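Local coordinates for protein mandalate racemase/muconate lactonizing enzyme (Unidentified, PDB 4E4U) that is of unknown specificity but, as a probable enolase-superfamily member related to mandelate racemase and muconate lactonizing enzyme, may act on carboxylate substrates by abstracting an alpha proton, at residues L181-L184 against D185-E188; L261-K264 against Y265-H268; L289-A292 against K293-T297. All coordinates share one frame; numbering follows the deposited sequence.

Contact 1 of 3, residues L181-L184 against D185-E188; sequences LEVL and DRCE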
loop_
_atom_site.group_PDB
_atom_site.type_symbol
_atom_site.label_atom_id
_atom_site.label_comp_id
_atom_site.label_asym_id
_atom_site.label_seq_id
_atom_site.Cartn_x
_atom_site.Cartn_y
_atom_site.Cartn_z
ATOM N N LEU A 181 31.243 -6.074 -16.638
ATOM C CA LEU A 181 30.851 -5.854 -18.029
ATOM C C LEU A 181 31.229 -7.030 -18.926
ATOM O O LEU A 181 30.464 -7.403 -19.810
ATOM C CB LEU A 181 31.486 -4.578 -18.576
ATOM C CG LEU A 181 30.922 -3.292 -17.980
ATOM C CD1 LEU A 181 31.856 -2.141 -18.313
ATOM C CD2 LEU A 181 29.513 -3.020 -18.494
ATOM N N GLU A 182 32.407 -7.610 -18.718
ATOM C CA GLU A 182 32.806 -8.744 -19.544
ATOM C C GLU A 182 31.875 -9.942 -19.350
ATOM O O GLU A 182 31.553 -10.650 -20.309
ATOM C CB GLU A 182 34.257 -9.122 -19.281
ATOM C CG GLU A 182 35.216 -8.125 -19.893
ATOM C CD GLU A 182 36.661 -8.477 -19.652
ATOM O OE1 GLU A 182 37.005 -8.849 -18.507
ATOM O OE2 GLU A 182 37.449 -8.374 -20.611
ATOM N N VAL A 183 31.422 -10.166 -18.120
ATOM C CA VAL A 183 30.488 -11.260 -17.880
ATOM C C VAL A 183 29.112 -10.925 -18.462
ATOM O O VAL A 183 28.484 -11.778 -19.088
ATOM C CB VAL A 183 30.422 -11.641 -16.391
ATOM C CG1 VAL A 183 29.284 -12.617 -16.122
ATOM C CG2 VAL A 183 31.756 -12.240 -15.954
ATOM N N LEU A 184 28.658 -9.681 -18.297
ATOM C CA LEU A 184 27.397 -9.264 -18.911
ATOM C C LEU A 184 27.455 -9.455 -20.427
ATOM O O LEU A 184 26.506 -9.956 -21.031
ATOM C CB LEU A 184 27.066 -7.810 -18.570
ATOM C CG LEU A 184 26.746 -7.504 -17.102
ATOM C CD1 LEU A 184 26.715 -6.003 -16.852
ATOM C CD2 LEU A 184 25.409 -8.129 -16.708
ATOM N N ASP A 185 28.574 -9.067 -21.037
ATOM C CA ASP A 185 28.757 -9.248 -22.474
ATOM C C ASP A 185 28.666 -10.723 -22.861
ATOM O O ASP A 185 28.060 -11.075 -23.874
ATOM C CB ASP A 185 30.130 -8.728 -22.917
ATOM C CG ASP A 185 30.216 -7.211 -22.965
ATOM O OD1 ASP A 185 29.174 -6.528 -22.888
ATOM O OD2 ASP A 185 31.348 -6.701 -23.107
ATOM N N ARG A 186 29.288 -11.582 -22.061
ATOM C CA ARG A 186 29.298 -13.012 -22.344
ATOM C C ARG A 186 27.890 -13.593 -22.245
ATOM O O ARG A 186 27.499 -14.427 -23.060
ATOM C CB ARG A 186 30.249 -13.743 -21.393
ATOM C CG ARG A 186 30.314 -15.237 -21.626
ATOM C CD ARG A 186 31.338 -15.876 -20.715
ATOM N NE ARG A 186 30.887 -15.873 -19.325
ATOM C CZ ARG A 186 31.692 -15.793 -18.269
ATOM N NH1 ARG A 186 33.005 -15.665 -18.421
ATOM N NH2 ARG A 186 31.182 -15.822 -17.050
ATOM N N CYS A 187 27.125 -13.145 -21.255
ATOM C CA CYS A 187 25.752 -13.621 -21.090
ATOM C C CYS A 187 24.923 -13.299 -22.326
ATOM O O CYS A 187 24.180 -14.143 -22.838
ATOM C CB CYS A 187 25.094 -12.986 -19.861
ATOM S SG CYS A 187 25.755 -13.543 -18.286
ATOM N N GLU A 188 25.078 -12.073 -22.814
ATOM C CA GLU A 188 24.379 -11.617 -24.002
ATOM C C GLU A 188 24.814 -12.425 -25.227
ATOM O O GLU A 188 23.980 -12.816 -26.053
ATOM C CB GLU A 188 24.670 -10.133 -24.219
ATOM C CG GLU A 188 23.509 -9.351 -24.751
ATOM C CD GLU A 188 23.835 -7.888 -24.963
ATOM O OE1 GLU A 188 24.513 -7.263 -24.104
ATOM O OE2 GLU A 188 23.393 -7.362 -25.997
#

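Contact 2 of 3, residues L261-K264 against Y265-H268; sequences LTTK and YEFH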
loop_
_atom_site.group_PDB
_atom_site.type_symbol
_atom_site.label_atom_id
_atom_site.label_comp_id
_atom_site.label_asym_id
_atom_site.label_seq_id
_atom_site.Cartn_x
_atom_site.Cartn_y
_atom_site.Cartn_z
ATOM N N LEU A 261 13.826 -23.365 -2.339
ATOM C CA LEU A 261 12.740 -23.063 -1.403
ATOM C C LEU A 261 12.056 -24.351 -0.968
ATOM O O LEU A 261 12.161 -25.382 -1.636
ATOM C CB LEU A 261 11.725 -22.111 -2.041
ATOM C CG LEU A 261 12.319 -20.816 -2.606
ATOM C CD1 LEU A 261 11.191 -19.899 -3.071
ATOM C CD2 LEU A 261 13.220 -20.101 -1.611
ATOM N N THR A 262 11.350 -24.293 0.148
ATOM C CA THR A 262 10.690 -25.476 0.663
ATOM C C THR A 262 9.406 -25.105 1.396
ATOM O O THR A 262 9.338 -24.066 2.056
ATOM C CB THR A 262 11.628 -26.290 1.588
ATOM O OG1 THR A 262 10.959 -27.488 1.995
ATOM C CG2 THR A 262 12.062 -25.471 2.812
ATOM N N THR A 263 8.409 -25.983 1.283
ATOM C CA THR A 263 7.057 -25.838 1.839
ATOM C C THR A 263 6.192 -24.780 1.167
ATOM O O THR A 263 6.683 -23.802 0.586
ATOM C CB THR A 263 7.007 -25.577 3.378
ATOM O OG1 THR A 263 7.188 -24.179 3.665
ATOM C CG2 THR A 263 8.013 -26.434 4.144
ATOM N N LYS A 264 4.884 -24.975 1.294
ATOM C CA LYS A 264 3.909 -24.024 0.788
ATOM C C LYS A 264 4.051 -22.649 1.440
ATOM O O LYS A 264 3.704 -21.646 0.833
ATOM C CB LYS A 264 2.501 -24.568 1.006
ATOM C CG LYS A 264 2.162 -24.835 2.469
ATOM C CD LYS A 264 0.930 -25.735 2.572
ATOM C CE LYS A 264 0.685 -26.228 3.990
ATOM N NZ LYS A 264 1.778 -27.140 4.456
ATOM N N TYR A 265 4.566 -22.595 2.664
ATOM C CA TYR A 265 4.697 -21.317 3.360
ATOM C C TYR A 265 5.709 -20.393 2.681
ATOM O O TYR A 265 5.493 -19.190 2.583
ATOM C CB TYR A 265 5.058 -21.548 4.825
ATOM C CG TYR A 265 4.051 -22.420 5.535
ATOM C CD1 TYR A 265 2.781 -21.937 5.838
ATOM C CD2 TYR A 265 4.360 -23.726 5.897
ATOM C CE1 TYR A 265 1.847 -22.737 6.487
ATOM C CE2 TYR A 265 3.434 -24.527 6.544
ATOM C CZ TYR A 265 2.187 -24.027 6.839
ATOM O OH TYR A 265 1.277 -24.829 7.480
ATOM N N GLU A 266 6.810 -20.961 2.197
ATOM C CA GLU A 266 7.817 -20.164 1.504
ATOM C C GLU A 266 7.345 -19.738 0.122
ATOM O O GLU A 266 7.568 -18.604 -0.298
ATOM C CB GLU A 266 9.153 -20.905 1.427
ATOM C CG GLU A 266 9.790 -21.061 2.787
ATOM C CD GLU A 266 11.197 -21.644 2.757
ATOM O OE1 GLU A 266 11.775 -21.836 1.660
ATOM O OE2 GLU A 266 11.732 -21.904 3.856
ATOM N N PHE A 267 6.688 -20.646 -0.595
ATOM C CA PHE A 267 6.158 -20.281 -1.897
ATOM C C PHE A 267 5.032 -19.248 -1.789
ATOM O O PHE A 267 4.896 -18.400 -2.660
ATOM C CB PHE A 267 5.751 -21.514 -2.701
ATOM C CG PHE A 267 6.925 -22.254 -3.273
ATOM C CD1 PHE A 267 7.482 -21.852 -4.479
ATOM C CD2 PHE A 267 7.508 -23.315 -2.582
ATOM C CE1 PHE A 267 8.576 -22.518 -5.008
ATOM C CE2 PHE A 267 8.608 -23.986 -3.105
ATOM C CZ PHE A 267 9.142 -23.581 -4.321
ATOM N N HIS A 268 4.230 -19.318 -0.732
ATOM C CA HIS A 268 3.237 -18.282 -0.478
ATOM C C HIS A 268 3.894 -16.906 -0.359
ATOM O O HIS A 268 3.467 -15.947 -0.999
ATOM C CB HIS A 268 2.446 -18.615 0.790
ATOM C CG HIS A 268 1.514 -17.530 1.227
ATOM N ND1 HIS A 268 0.422 -17.128 0.482
ATOM C CD2 HIS A 268 1.517 -16.755 2.338
ATOM C CE1 HIS A 268 -0.216 -16.167 1.130
ATOM N NE2 HIS A 268 0.435 -15.915 2.249
#

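Contact 3 of 3, residues L289-A292 against K293-T297; sequences LLEA and KKIAT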
loop_
_atom_site.group_PDB
_atom_site.type_symbol
_atom_site.label_atom_id
_atom_site.label_comp_id
_atom_site.label_asym_id
_atom_site.label_seq_id
_atom_site.Cartn_x
_atom_site.Cartn_y
_atom_site.Cartn_z
ATOM N N LEU A 289 5.058 -35.081 -2.274
ATOM C CA LEU A 289 4.107 -34.891 -3.364
ATOM C C LEU A 289 2.858 -34.110 -2.971
ATOM O O LEU A 289 2.382 -33.284 -3.743
ATOM C CB LEU A 289 3.722 -36.237 -3.972
ATOM C CG LEU A 289 4.786 -36.804 -4.907
ATOM C CD1 LEU A 289 4.472 -38.247 -5.256
ATOM C CD2 LEU A 289 4.864 -35.964 -6.180
ATOM N N LEU A 290 2.313 -34.362 -1.789
ATOM C CA LEU A 290 1.141 -33.592 -1.379
ATOM C C LEU A 290 1.512 -32.125 -1.160
ATOM O O LEU A 290 0.803 -31.230 -1.616
ATOM C CB LEU A 290 0.469 -34.194 -0.146
ATOM C CG LEU A 290 -0.782 -33.436 0.311
ATOM C CD1 LEU A 290 -1.817 -33.357 -0.805
ATOM C CD2 LEU A 290 -1.377 -34.057 1.567
ATOM N N GLU A 291 2.633 -31.875 -0.485
ATOM C CA GLU A 291 3.086 -30.502 -0.316
ATOM C C GLU A 291 3.368 -29.840 -1.674
ATOM O O GLU A 291 3.055 -28.667 -1.878
ATOM C CB GLU A 291 4.301 -30.437 0.613
ATOM C CG GLU A 291 4.679 -29.027 1.054
ATOM C CD GLU A 291 3.771 -28.422 2.119
ATOM O OE1 GLU A 291 2.748 -29.032 2.523
ATOM O OE2 GLU A 291 4.110 -27.319 2.575
ATOM N N ALA A 292 3.933 -30.595 -2.615
ATOM C CA ALA A 292 4.157 -30.051 -3.956
ATOM C C ALA A 292 2.838 -29.722 -4.662
ATOM O O ALA A 292 2.724 -28.705 -5.335
ATOM C CB ALA A 292 5.006 -31.014 -4.792
ATOM N N LYS A 293 1.838 -30.581 -4.497
ATOM C CA LYS A 293 0.504 -30.309 -5.030
ATOM C C LYS A 293 -0.065 -29.024 -4.426
ATOM O O LYS A 293 -0.687 -28.217 -5.126
ATOM C CB LYS A 293 -0.430 -31.488 -4.746
ATOM C CG LYS A 293 -1.827 -31.359 -5.329
ATOM C CD LYS A 293 -1.831 -31.665 -6.814
ATOM C CE LYS A 293 -3.205 -31.443 -7.411
ATOM N NZ LYS A 293 -3.252 -31.812 -8.851
ATOM N N LYS A 294 0.178 -28.811 -3.135
ATOM C CA LYS A 294 -0.280 -27.596 -2.470
ATOM C C LYS A 294 0.416 -26.357 -3.043
ATOM O O LYS A 294 -0.209 -25.310 -3.236
ATOM C CB LYS A 294 -0.071 -27.701 -0.958
ATOM C CG LYS A 294 -1.004 -28.718 -0.320
ATOM C CD LYS A 294 -0.881 -28.770 1.201
ATOM C CE LYS A 294 -1.835 -29.813 1.794
ATOM N NZ LYS A 294 -1.687 -29.908 3.275
ATOM N N ILE A 295 1.709 -26.478 -3.323
ATOM C CA ILE A 295 2.450 -25.383 -3.941
ATOM C C ILE A 295 1.900 -25.096 -5.345
ATOM O O ILE A 295 1.709 -23.934 -5.724
ATOM C CB ILE A 295 3.954 -25.699 -3.967
ATOM C CG1 ILE A 295 4.492 -25.687 -2.536
ATOM C CG2 ILE A 295 4.709 -24.696 -4.862
ATOM C CD1 ILE A 295 5.814 -26.416 -2.373
ATOM N N ALA A 296 1.622 -26.149 -6.114
ATOM C CA ALA A 296 1.034 -25.967 -7.441
ATOM C C ALA A 296 -0.316 -25.246 -7.358
ATOM O O ALA A 296 -0.653 -24.438 -8.225
ATOM C CB ALA A 296 0.882 -27.303 -8.144
ATOM N N THR A 297 -1.080 -25.541 -6.312
ATOM C CA THR A 297 -2.354 -24.878 -6.056
ATOM C C THR A 297 -2.182 -23.376 -5.812
ATOM O O THR A 297 -2.937 -22.554 -6.360
ATOM C CB THR A 297 -3.047 -25.533 -4.846
ATOM O OG1 THR A 297 -3.388 -26.885 -5.179
ATOM C CG2 THR A 297 -4.303 -24.771 -4.445
HETATM O O HOH W 1 1.100 -31.020 3.489
#

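Contact 1 of 3, residues L181-L184 against D185-E188
Asp185, Arg186, Cys187 and Glu188 each send their backbone N-H to the carbonyl four residues back, Leu181 O through Leu184 O, which makes regular alpha-helix of the whole run, with Asp185 N lying 2.8 Å from Leu181 O. Val183 and Arg186 run next to each other on one flank of the helix. Both valine methyls reach the end of the arginine, CG2 standing 3.8 Å from NH2 and meeting the guanidinium obliquely. Arg186 leaves the helix with CG anti to its own N, then bends at chi3 (71°), which carries the guanidinium back toward the helix start, beside the valine methyls; there NE donates to Pro167 O. On the same flank Val183 CG1 packs against Cys187 SG at 4.2 Å. The helix, 181-198, is the connection of a beta-alpha-beta unit between strands 162-165 and 203-206 of the barrel domain. Around the turn, the Asp185 carboxylate carbon CG sits 3.2 Å from Leu181 O, but its oxygens are used elsewhere: OD1 forms a salt bridge with Arg223, and OD2 hydrogen-bonds Ser200 of the second subunit. Glu182 OE2 forms a salt bridge with Lys201 of that subunit, while Leu181 and Leu184 pack on Arg219 and Arg223 of helix 214-224.

Contact 2 of 3, residues L261-K264 against Y265-H268
The aliphatic chain of Lys264 runs alongside Tyr265 over one face of its ring: CG stands 4.2 Å from the ring centroid, only 7° off the normal, a CH-pi contact. The lysine bends at chi4 (-66°), and its NZ comes within 3.7 Å of Tyr265 CE2 while forming a salt bridge with Glu291. Thr263 OG1 approaches the same ring at its edge, 3.6 Å from CD2. This hydroxyl donates to Thr262 O at 2.7 Å, in the carbonyl plane and on a lone pair, and accepts a weak bond from Tyr265 N. All of this lies where the chain turns into helix 263-272, which links strands 255-257 and 278-279 of the barrel. Glu266 reaches back past that turn with its carboxylate: OE1 takes the N-H of Thr262 at 2.9 Å, met from above the carboxylate plane, and OE2 makes a salt bridge with Arg85 of the fourth subunit. Leu261 crosses Phe267, CB 3.7 Å from CZ, with CD1 over one face of the ring toward its rim. At the ring's edge, Thr263 O lies 3.3 Å from Phe267 CD2 and takes weak bonds from the N-H groups of Glu266 and Phe267.

Contact 3 of 3, residues L289-A292 against K293-T297
Leu290, Glu291 and Lys294 meet on helix 289-301, the helical connection of a beta-alpha-beta unit in the barrel domain that leads from strand 278-279 to its parallel neighbour 305-306. Its backbone is regular here: Lys293, Lys294, Ile295 and Ala296 donate to the carbonyls of Leu289, Leu290, Glu291 and Ala292, and Lys294 N to Leu290 O, typical of the four, is 2.9 Å. Lys294 is extended beyond CG and touches Leu290 and Glu291, four and three residues earlier, at different points of its chain. Its CE lies 4.1 Å from Leu290 CG, and its CD lies 3.9 Å from Glu291 OE1. Glu291 starts with CG anti to its backbone N (chi1 -169°) and bends at chi2 (76°), which brings its carboxylate nearer to the lysine chain. The charged ends stay apart, Glu291 OE1 to Lys294 NZ being 4.6 Å, too far for direct pairing. One water closes the gap: it donates to Glu291 OE1 at 2.8 Å and accepts from Lys294 NZ at 3.0 Å. Both ends have direct ionic partners as well, since OE1 pairs with Lys264, and NZ with Glu71 and with Glu300 of the third subunit. Such a chain of alternating charges probably keeps both groups ionised although both residues are buried. Ile295 lays its CG1 3.4 Å from Glu291 O, beside the backbone bond that oxygen receives. Among its neighbours, the helix packs Leu290 and Glu291 against helix 70-79, sets Ile295 on Phe267 of helix 263-272, and rests Leu289 and Ala292 on Leu323 of helix 314-325.

In the fold
Contacts 1, 2 and 3 follow in series along the chain and lie on three helices, 181-198, 263-272 and 289-301, each connecting parallel strands of the barrel domain. Contact 1 stands apart on the far side of the chain's centre from contact 3, its centre 33 Å from that of contact 2 and 37 Å from that of contact 3. Contacts 2 and 3 are only 10 Å apart between centres and touch, because consecutive barrel helices pack together and share a buried salt bridge. Contact 1 faces the second subunit, while contacts 2 and 3 both meet the third and contact 2 also reaches the fourth, so helices of one barrel domain serve different interfaces of the eight-chain assembly.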